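Local coordinates for protection of telomeres protein 1 (Schizosaccharomyces pombe, PDB 1QZG) that binds single-stranded telomeric DNA of the sequence GGTTAC through this N-terminal OB-fold domain, protects the 3' overhang and regulates telomerase and telomere length, at residues His88-Gln93 and Gly123-Gln128; Gly94-Val99 and Pro149-Met154; Pro135-Asn140 and Phe163-Asn168. All blocks are in the same frame, centred on the assembly; numbering follows the deposited sequence.

Contact 1 (His88-Gln93 and Gly123-Gln128); sequences HLFSKQ and GLSKDQ. With TMP (thymidine-5'-phosphate), chain E; nucleotides of chain A.
Two backbone hydrogen bonds zip strand 88-91 to strand 123-126 in parallel: H88 N gives to G123 O, and S125 N gives to H88 O at 3.1 Å. Two residues beyond H88, a side chain takes over as acceptor. F90 N donates to S125 OG at 2.8 Å, and the bond is nearly straight (174°). With chi1 at 66° the hydroxyl sits between its own N and carbonyl carbon, which turns it toward the other strand. A water at 2.7 Å from F90 O also bonds S125 OG and K126 O, bridging the strands where they part.

Apolar contact is modest. L89 CD2 rests on S125 CB at 3.7 Å, while the side chains of H88 and L124 run side by side, pointing the same way.

Most of the other side chains turn to the DNA. The F90 ring has the DT4 base of chain A over one face, with DT4 C4 3.5 Å above the plane, and N3 of DA5 of chain A at its edge. H88 NE2 donates to O2 of thymidine-5'-phosphate in a long, bent bond (3.3 Å), its ND1 being held by T70. D127 reads the guanine edge of DG1 of chain A: its N donates to O6 at 2.8 Å, and its OD1 accepts a weak bond from N1. K126 NZ donates to N7 of the same base.

Among the charges, K92 lays its CE against D127 OD1 but sends its NZ to a salt bridge with D66.

Within the OB-fold barrel this parallel pair lies between two antiparallel neighbours, strand 67-74 beside 85-91 and strand 112-117 beside 120-126.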
# COMPACT_ATOMS: atom_id res chain seq x y z
N HIS C 88 -5.57 -5.11 6.13
CA HIS C 88 -6.27 -4.44 7.22
C HIS C 88 -5.24 -3.71 8.05
O HIS C 88 -4.28 -4.32 8.52
CB HIS C 88 -7.01 -5.45 8.11
CG HIS C 88 -8.12 -6.16 7.43
ND1 HIS C 88 -9.19 -5.50 6.86
CD2 HIS C 88 -8.33 -7.48 7.20
CE1 HIS C 88 -10.01 -6.38 6.31
NE2 HIS C 88 -9.51 -7.59 6.50
N LEU C 89 -5.48 -2.40 8.13
CA LEU C 89 -4.58 -1.58 8.94
C LEU C 89 -5.25 -1.27 10.27
O LEU C 89 -6.37 -0.75 10.26
CB LEU C 89 -4.25 -0.31 8.19
CG LEU C 89 -3.59 -0.55 6.83
CD1 LEU C 89 -3.45 0.74 6.04
CD2 LEU C 89 -2.24 -1.21 7.03
N PHE C 90 -4.59 -1.57 11.38
CA PHE C 90 -5.18 -1.32 12.70
C PHE C 90 -4.36 -0.38 13.55
O PHE C 90 -3.16 -0.20 13.34
CB PHE C 90 -5.30 -2.62 13.50
CG PHE C 90 -6.20 -3.66 12.89
CD1 PHE C 90 -5.68 -4.67 12.09
CD2 PHE C 90 -7.56 -3.65 13.16
CE1 PHE C 90 -6.50 -5.67 11.57
CE2 PHE C 90 -8.40 -4.65 12.64
CZ PHE C 90 -7.87 -5.66 11.85
N SER C 91 -5.02 0.22 14.53
CA SER C 91 -4.33 1.08 15.46
C SER C 91 -4.98 0.98 16.82
O SER C 91 -6.21 1.08 16.95
CB SER C 91 -4.33 2.53 15.00
OG SER C 91 -3.57 3.29 15.93
N LYS C 92 -4.15 0.76 17.83
CA LYS C 92 -4.58 0.64 19.22
C LYS C 92 -4.15 1.91 19.94
O LYS C 92 -4.27 2.01 21.16
CB LYS C 92 -3.89 -0.55 19.89
CG LYS C 92 -4.09 -1.88 19.21
CD LYS C 92 -3.26 -2.95 19.89
CE LYS C 92 -3.48 -4.33 19.27
NZ LYS C 92 -4.91 -4.77 19.36
N GLN C 93 -3.63 2.88 19.18
CA GLN C 93 -3.16 4.14 19.75
C GLN C 93 -3.91 5.34 19.20
O GLN C 93 -3.33 6.41 18.98
CB GLN C 93 -1.65 4.29 19.49
CG GLN C 93 -1.25 4.11 18.02
CD GLN C 93 0.25 4.23 17.77
OE1 GLN C 93 1.06 3.57 18.43
NE2 GLN C 93 0.63 5.05 16.80
N GLY C 123 -3.12 -9.07 4.31
CA GLY C 123 -2.14 -8.32 5.07
C GLY C 123 -2.78 -7.81 6.34
O GLY C 123 -3.93 -7.37 6.34
N LEU C 124 -2.01 -7.87 7.41
CA LEU C 124 -2.41 -7.41 8.75
C LEU C 124 -1.30 -6.54 9.27
O LEU C 124 -0.18 -7.03 9.43
CB LEU C 124 -2.60 -8.61 9.74
CG LEU C 124 -4.02 -9.16 9.97
CD1 LEU C 124 -4.87 -8.99 8.73
CD2 LEU C 124 -3.97 -10.62 10.41
N SER C 125 -1.56 -5.27 9.53
CA SER C 125 -0.53 -4.37 10.00
C SER C 125 0.07 -4.79 11.35
O SER C 125 -0.63 -5.32 12.22
CB SER C 125 -1.09 -2.95 10.12
OG SER C 125 -2.07 -2.87 11.13
N LYS C 126 1.36 -4.55 11.51
CA LYS C 126 2.02 -4.75 12.80
C LYS C 126 1.64 -3.55 13.63
O LYS C 126 1.32 -2.50 13.07
CB LYS C 126 3.56 -4.85 12.65
CG LYS C 126 4.04 -6.13 11.97
CD LYS C 126 3.92 -7.34 12.90
CE LYS C 126 4.90 -7.24 14.07
NZ LYS C 126 4.89 -8.47 14.90
N ASP C 127 1.66 -3.69 14.95
CA ASP C 127 1.31 -2.58 15.84
C ASP C 127 2.03 -1.27 15.54
O ASP C 127 1.43 -0.20 15.62
CB ASP C 127 1.60 -2.94 17.30
CG ASP C 127 0.63 -3.96 17.85
OD1 ASP C 127 -0.54 -3.97 17.39
OD2 ASP C 127 1.02 -4.74 18.74
N GLN C 128 3.30 -1.36 15.18
CA GLN C 128 4.09 -0.16 14.92
C GLN C 128 4.27 0.18 13.44
O GLN C 128 5.23 0.87 13.09
CB GLN C 128 5.47 -0.30 15.57
CG GLN C 128 5.58 -1.44 16.56
CD GLN C 128 5.57 -2.83 15.93
OE1 GLN C 128 4.51 -3.46 15.82
NE2 GLN C 128 6.71 -3.28 15.52
C1' TMP E . -14.56 -10.29 7.25
N1 TMP E . -13.32 -10.85 7.80
C2 TMP E . -12.12 -10.49 7.25
O2 TMP E . -12.02 -9.72 6.31
N3 TMP E . -11.02 -11.07 7.84
C4 TMP E . -11.02 -11.95 8.91
O4 TMP E . -9.95 -12.41 9.32
C5 TMP E . -12.32 -12.27 9.45
C5M TMP E . -12.41 -13.20 10.62
C6 TMP E . -13.39 -11.71 8.87
O5' DG A 1 2.43 -12.70 18.56
C5' DG A 1 1.44 -13.39 19.32
C4' DG A 1 0.08 -13.31 18.66
O4' DG A 1 -0.20 -11.94 18.29
C3' DG A 1 -0.07 -14.13 17.38
O3' DG A 1 -1.42 -14.58 17.32
C2' DG A 1 0.22 -13.12 16.29
C1' DG A 1 -0.30 -11.81 16.87
N9 DG A 1 0.47 -10.63 16.50
C8 DG A 1 1.79 -10.60 16.12
N7 DG A 1 2.23 -9.39 15.91
C5 DG A 1 1.13 -8.58 16.14
C6 DG A 1 0.99 -7.16 16.07
O6 DG A 1 1.85 -6.32 15.78
N1 DG A 1 -0.30 -6.76 16.38
C2 DG A 1 -1.33 -7.60 16.71
N2 DG A 1 -2.51 -7.00 16.98
N3 DG A 1 -1.22 -8.91 16.78
C4 DG A 1 0.03 -9.33 16.49
P DT A 4 -13.09 -11.83 16.11
OP1 DT A 4 -14.32 -12.22 16.83
OP2 DT A 4 -12.94 -12.16 14.67
O5' DT A 4 -12.98 -10.25 16.26
C5' DT A 4 -12.98 -9.42 15.13
C4' DT A 4 -12.86 -7.99 15.55
O4' DT A 4 -11.52 -7.73 16.05
C3' DT A 4 -13.06 -7.02 14.40
O3' DT A 4 -13.99 -6.01 14.77
C2' DT A 4 -11.68 -6.46 14.11
C1' DT A 4 -11.02 -6.54 15.47
N1 DT A 4 -9.54 -6.62 15.42
C2 DT A 4 -8.83 -5.64 16.07
O2 DT A 4 -9.36 -4.75 16.71
N3 DT A 4 -7.46 -5.73 15.94
C4 DT A 4 -6.75 -6.69 15.24
O4 DT A 4 -5.53 -6.62 15.18
C5 DT A 4 -7.55 -7.71 14.61
C7 DT A 4 -6.86 -8.81 13.87
C6 DT A 4 -8.89 -7.63 14.73
P DA A 5 -15.21 -5.68 13.77
OP1 DA A 5 -16.11 -4.68 14.39
OP2 DA A 5 -15.74 -6.99 13.35
O5' DA A 5 -14.46 -5.00 12.55
C5' DA A 5 -14.64 -5.46 11.23
C4' DA A 5 -13.58 -4.87 10.34
O4' DA A 5 -12.30 -5.47 10.66
C3' DA A 5 -13.82 -5.19 8.87
O3' DA A 5 -13.20 -4.20 8.06
C2' DA A 5 -13.11 -6.52 8.69
C1' DA A 5 -12.00 -6.51 9.73
N9 DA A 5 -11.96 -7.76 10.49
C8 DA A 5 -13.03 -8.41 11.05
N7 DA A 5 -12.71 -9.50 11.71
C5 DA A 5 -11.34 -9.58 11.57
C6 DA A 5 -10.39 -10.49 12.06
N6 DA A 5 -10.69 -11.54 12.83
N1 DA A 5 -9.09 -10.29 11.73
C2 DA A 5 -8.79 -9.23 10.97
N3 DA A 5 -9.58 -8.29 10.47
C4 DA A 5 -10.86 -8.52 10.81
O HOH W 1 -1.28 -2.12 13.59
O HOH W 2 -1.48 0.21 17.32

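Contact 2 (Gly94-Val99 and Pro149-Met154); sequences GNDLPV and PMPRLM
D96 and R152 form a salt bridge: R152 NE donates to D96 OD1 at 2.8 Å. The planes stand 80° apart: OD1 lies near the guanidinium plane, at its edge, while NE comes to it from above the carboxylate plane, 46° out of it. This is a single-oxygen grip through NE, not a two-pronged pairing. Beside it, P151 CB touches D96 OD2 at 3.7 Å, and P149 packs its CB on D96 CA at 3.6 Å. CG and CD of the P149 ring meet L97 O, and P149 CD also meets V99 CG2 at 3.8 Å.

The backbones are joined by water. One molecule donates to D96 O at 2.8 Å and, weakly, to P149 O, and accepts from R152 N, so three polar groups of two irregular loops share one solvent molecule. Neither segment is helix or strand: the loop that follows strand 85-91 of the OB fold is met here by the linker that runs from strand 129-133 to helix 158-175, which makes a type I turn from M150 to L153.

In the second shell, D96 OD1 also bonds S91 OG, and D96 OD2 bonds Q93 NE2, fixing the carboxylate by both oxygens. The arginine chain is extended from CG to NE, which brings NE to D96 while NH1 reaches the carbonyls of D127 and F129, and NH2 bonds S91 OG.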
# COMPACT_ATOMS: atom_id res chain seq x y z
N GLY C 94 -5.21 5.18 18.98
CA GLY C 94 -6.00 6.27 18.44
C GLY C 94 -6.10 6.14 16.93
O GLY C 94 -5.41 5.31 16.33
N ASN C 95 -6.95 6.94 16.31
CA ASN C 95 -7.13 6.87 14.87
C ASN C 95 -6.05 7.65 14.13
O ASN C 95 -6.27 8.79 13.73
CB ASN C 95 -8.51 7.38 14.49
CG ASN C 95 -8.88 7.05 13.05
OD1 ASN C 95 -10.02 7.24 12.64
ND2 ASN C 95 -7.91 6.56 12.28
N ASP C 96 -4.89 7.03 13.94
CA ASP C 96 -3.80 7.67 13.23
C ASP C 96 -3.50 6.91 11.94
O ASP C 96 -2.37 6.91 11.45
CB ASP C 96 -2.56 7.75 14.11
CG ASP C 96 -2.10 6.39 14.59
OD1 ASP C 96 -2.72 5.36 14.22
OD2 ASP C 96 -1.12 6.35 15.36
N LEU C 97 -4.53 6.27 11.40
CA LEU C 97 -4.40 5.48 10.18
C LEU C 97 -4.41 6.37 8.95
O LEU C 97 -4.85 7.53 9.01
CB LEU C 97 -5.56 4.49 10.07
CG LEU C 97 -5.70 3.54 11.26
CD1 LEU C 97 -6.99 2.76 11.14
CD2 LEU C 97 -4.50 2.60 11.30
N PRO C 98 -3.92 5.84 7.81
CA PRO C 98 -3.89 6.61 6.56
C PRO C 98 -5.29 7.12 6.27
O PRO C 98 -6.26 6.39 6.42
CB PRO C 98 -3.45 5.57 5.53
CG PRO C 98 -2.55 4.67 6.30
CD PRO C 98 -3.30 4.52 7.62
N VAL C 99 -5.38 8.38 5.86
CA VAL C 99 -6.66 8.96 5.51
C VAL C 99 -6.63 8.98 3.99
O VAL C 99 -6.00 9.85 3.38
CB VAL C 99 -6.83 10.39 6.05
CG1 VAL C 99 -8.12 11.00 5.52
CG2 VAL C 99 -6.85 10.37 7.57
N PRO C 149 -2.64 12.09 9.75
CA PRO C 149 -2.27 12.07 11.17
C PRO C 149 -0.75 11.89 11.15
O PRO C 149 -0.23 11.20 10.26
CB PRO C 149 -2.99 10.84 11.71
CG PRO C 149 -4.20 10.74 10.81
CD PRO C 149 -3.62 11.02 9.45
N MET C 150 -0.05 12.45 12.13
CA MET C 150 1.40 12.35 12.09
C MET C 150 2.08 11.12 12.67
O MET C 150 3.09 10.68 12.10
CB MET C 150 1.99 13.58 12.78
CG MET C 150 1.41 14.90 12.32
SD MET C 150 1.99 15.37 10.68
CE MET C 150 3.75 15.54 10.96
N PRO C 151 1.60 10.54 13.75
CA PRO C 151 2.33 9.46 14.43
C PRO C 151 2.73 8.27 13.61
O PRO C 151 3.82 7.74 13.81
CB PRO C 151 1.36 9.04 15.54
CG PRO C 151 0.42 10.19 15.67
CD PRO C 151 0.20 10.68 14.24
N ARG C 152 2.06 7.88 12.53
CA ARG C 152 2.68 6.80 11.74
C ARG C 152 3.39 7.23 10.42
O ARG C 152 3.86 6.37 9.67
CB ARG C 152 1.65 5.72 11.39
CG ARG C 152 1.23 4.87 12.56
CD ARG C 152 -0.10 4.18 12.27
NE ARG C 152 -0.71 3.63 13.46
CZ ARG C 152 -0.19 2.64 14.16
NH1 ARG C 152 0.96 2.09 13.78
NH2 ARG C 152 -0.80 2.20 15.25
N LEU C 153 3.49 8.52 10.14
CA LEU C 153 4.09 8.98 8.89
C LEU C 153 5.58 8.77 8.78
O LEU C 153 6.32 8.97 9.74
CB LEU C 153 3.80 10.47 8.67
CG LEU C 153 2.36 10.91 8.45
CD1 LEU C 153 2.30 12.39 8.15
CD2 LEU C 153 1.72 10.11 7.30
N MET C 154 6.02 8.36 7.60
CA MET C 154 7.41 8.15 7.32
C MET C 154 7.94 9.30 6.50
O MET C 154 7.24 9.76 5.60
CB MET C 154 7.63 6.88 6.51
CG MET C 154 7.19 5.61 7.16
SD MET C 154 7.19 4.22 6.01
CE MET C 154 8.85 4.32 5.35
O HOH W 3 -0.20 8.71 11.54

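Contact 3 (Pro135-Asn140 and Phe163-Asn168); sequences PDFSSN and FALLLN
The F137 ring receives L165 CD2 squarely over one face, a CH-pi contact with the methyl carbon 3.4 Å from the ring centroid and only 4° off the normal. On the opposite face P135 O lies 3.6 Å above the plane, displaced toward the rim. N168 CB sits at the ring edge, and A164 CB touches F137 CE1 at 4.2 Å.

The N168 amide serves the turn with both its ends. CG is anti to the backbone N (chi1 -179°), carrying the group away from helix 158-175 toward residues 136-138. ND2 gives to D136 OD1 at 2.8 Å in a nearly straight bond (167°), the acceptor close to the amide plane but the donor well above the carboxylate plane. OD1 accepts twice from S138: from its backbone N at 2.8 Å and from its hydroxyl at 2.6 Å. ND2 has a further partner in G104 O. An alanine here would strip the amide from the helix and is likely to leave S138 N, S138 OG and D136 OD1 without their mates, so that the type I turn from D136 to S139 could shift against the helix.

Chemically, one neutral amide matches a carboxylate and two donors, so the loop after strand 129-133 is pinned to a buried helix residue by directional bonds, with the phenylalanine as its greasy flank.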
# COMPACT_ATOMS: atom_id res chain seq x y z
N PRO C 135 -0.51 11.92 -3.46
CA PRO C 135 -1.76 12.33 -4.11
C PRO C 135 -1.96 11.44 -5.33
O PRO C 135 -1.03 10.76 -5.77
CB PRO C 135 -1.49 13.78 -4.55
CG PRO C 135 -0.18 14.16 -3.88
CD PRO C 135 0.57 12.88 -3.73
N ASP C 136 -3.18 11.44 -5.85
CA ASP C 136 -3.40 10.72 -7.09
C ASP C 136 -2.99 11.68 -8.19
O ASP C 136 -3.83 12.41 -8.72
CB ASP C 136 -4.88 10.30 -7.25
CG ASP C 136 -5.21 9.73 -8.62
OD1 ASP C 136 -4.28 9.59 -9.45
OD2 ASP C 136 -6.41 9.42 -8.85
N PHE C 137 -1.71 11.67 -8.54
CA PHE C 137 -1.15 12.62 -9.51
C PHE C 137 -1.96 12.77 -10.79
O PHE C 137 -2.16 13.89 -11.27
CB PHE C 137 0.27 12.20 -9.87
CG PHE C 137 1.19 12.09 -8.70
CD1 PHE C 137 1.57 10.84 -8.23
CD2 PHE C 137 1.70 13.22 -8.08
CE1 PHE C 137 2.44 10.71 -7.16
CE2 PHE C 137 2.59 13.11 -7.00
CZ PHE C 137 2.95 11.85 -6.54
N SER C 138 -2.40 11.65 -11.34
CA SER C 138 -3.15 11.64 -12.60
C SER C 138 -4.53 12.27 -12.52
O SER C 138 -5.24 12.37 -13.52
CB SER C 138 -3.30 10.20 -13.10
OG SER C 138 -2.04 9.59 -13.27
N SER C 139 -4.92 12.71 -11.33
CA SER C 139 -6.24 13.29 -11.17
C SER C 139 -6.30 14.78 -11.49
O SER C 139 -5.33 15.50 -11.30
CB SER C 139 -6.74 13.06 -9.74
OG SER C 139 -8.08 13.49 -9.60
N ASN C 140 -7.45 15.23 -11.99
CA ASN C 140 -7.64 16.64 -12.29
C ASN C 140 -7.80 17.35 -10.95
O ASN C 140 -7.33 18.47 -10.76
CB ASN C 140 -8.89 16.86 -13.15
CG ASN C 140 -8.69 16.46 -14.60
OD1 ASN C 140 -7.71 16.88 -15.24
ND2 ASN C 140 -9.61 15.67 -15.14
N PHE C 163 9.11 6.71 -7.60
CA PHE C 163 8.47 5.41 -7.63
C PHE C 163 6.96 5.59 -7.60
O PHE C 163 6.22 4.95 -8.35
CB PHE C 163 8.92 4.58 -6.43
CG PHE C 163 8.69 3.11 -6.59
CD1 PHE C 163 9.64 2.30 -7.21
CD2 PHE C 163 7.51 2.52 -6.14
CE1 PHE C 163 9.42 0.94 -7.37
CE2 PHE C 163 7.27 1.16 -6.30
CZ PHE C 163 8.23 0.37 -6.92
N ALA C 164 6.50 6.49 -6.73
CA ALA C 164 5.08 6.78 -6.58
C ALA C 164 4.51 7.38 -7.86
O ALA C 164 3.44 7.00 -8.32
CB ALA C 164 4.86 7.74 -5.41
N LEU C 165 5.25 8.34 -8.41
CA LEU C 165 4.85 9.01 -9.64
C LEU C 165 4.66 7.99 -10.74
O LEU C 165 3.65 8.01 -11.46
CB LEU C 165 5.91 10.03 -10.05
CG LEU C 165 5.84 11.37 -9.31
CD1 LEU C 165 7.15 12.11 -9.47
CD2 LEU C 165 4.68 12.18 -9.85
N LEU C 166 5.63 7.09 -10.88
CA LEU C 166 5.58 6.05 -11.89
C LEU C 166 4.43 5.08 -11.67
O LEU C 166 3.72 4.73 -12.61
CB LEU C 166 6.90 5.27 -11.93
CG LEU C 166 8.04 5.80 -12.82
CD1 LEU C 166 8.57 7.13 -12.30
CD2 LEU C 166 9.15 4.77 -12.84
N LEU C 167 4.24 4.63 -10.43
CA LEU C 167 3.16 3.71 -10.11
C LEU C 167 1.82 4.28 -10.52
O LEU C 167 1.01 3.61 -11.16
CB LEU C 167 3.11 3.41 -8.60
CG LEU C 167 4.03 2.35 -8.01
CD1 LEU C 167 3.69 2.17 -6.53
CD2 LEU C 167 3.84 1.02 -8.74
N ASN C 168 1.58 5.53 -10.13
CA ASN C 168 0.33 6.20 -10.44
C ASN C 168 0.16 6.29 -11.96
O ASN C 168 -0.90 5.98 -12.50
CB ASN C 168 0.31 7.58 -9.79
CG ASN C 168 -0.96 8.35 -10.05
OD1 ASN C 168 -1.01 9.22 -10.92
ND2 ASN C 168 -2.02 8.01 -9.32

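Following the chain, strand 85-91 enters contact 1, and its continuation 94-99 goes straight into contact 2. Contact 1 closes a loop of 29 residues when strand 120-126 returns. Contact 2 closes only at 149-154, so the two cross, and they touch, their centres 11 Å apart. Contact 3 opens at 135-140, inside the span of contact 2, and closes on helix 158-175 beyond it, crossing contact 2 but following contact 1 in series. Contact 1 thus joins barrel strands at the DNA, contact 2 ties the loop after strand 85-91 to the linker before helix 158-175, and contact 3, about 25 Å from contact 1 between centres, fastens the linker's start to the helix.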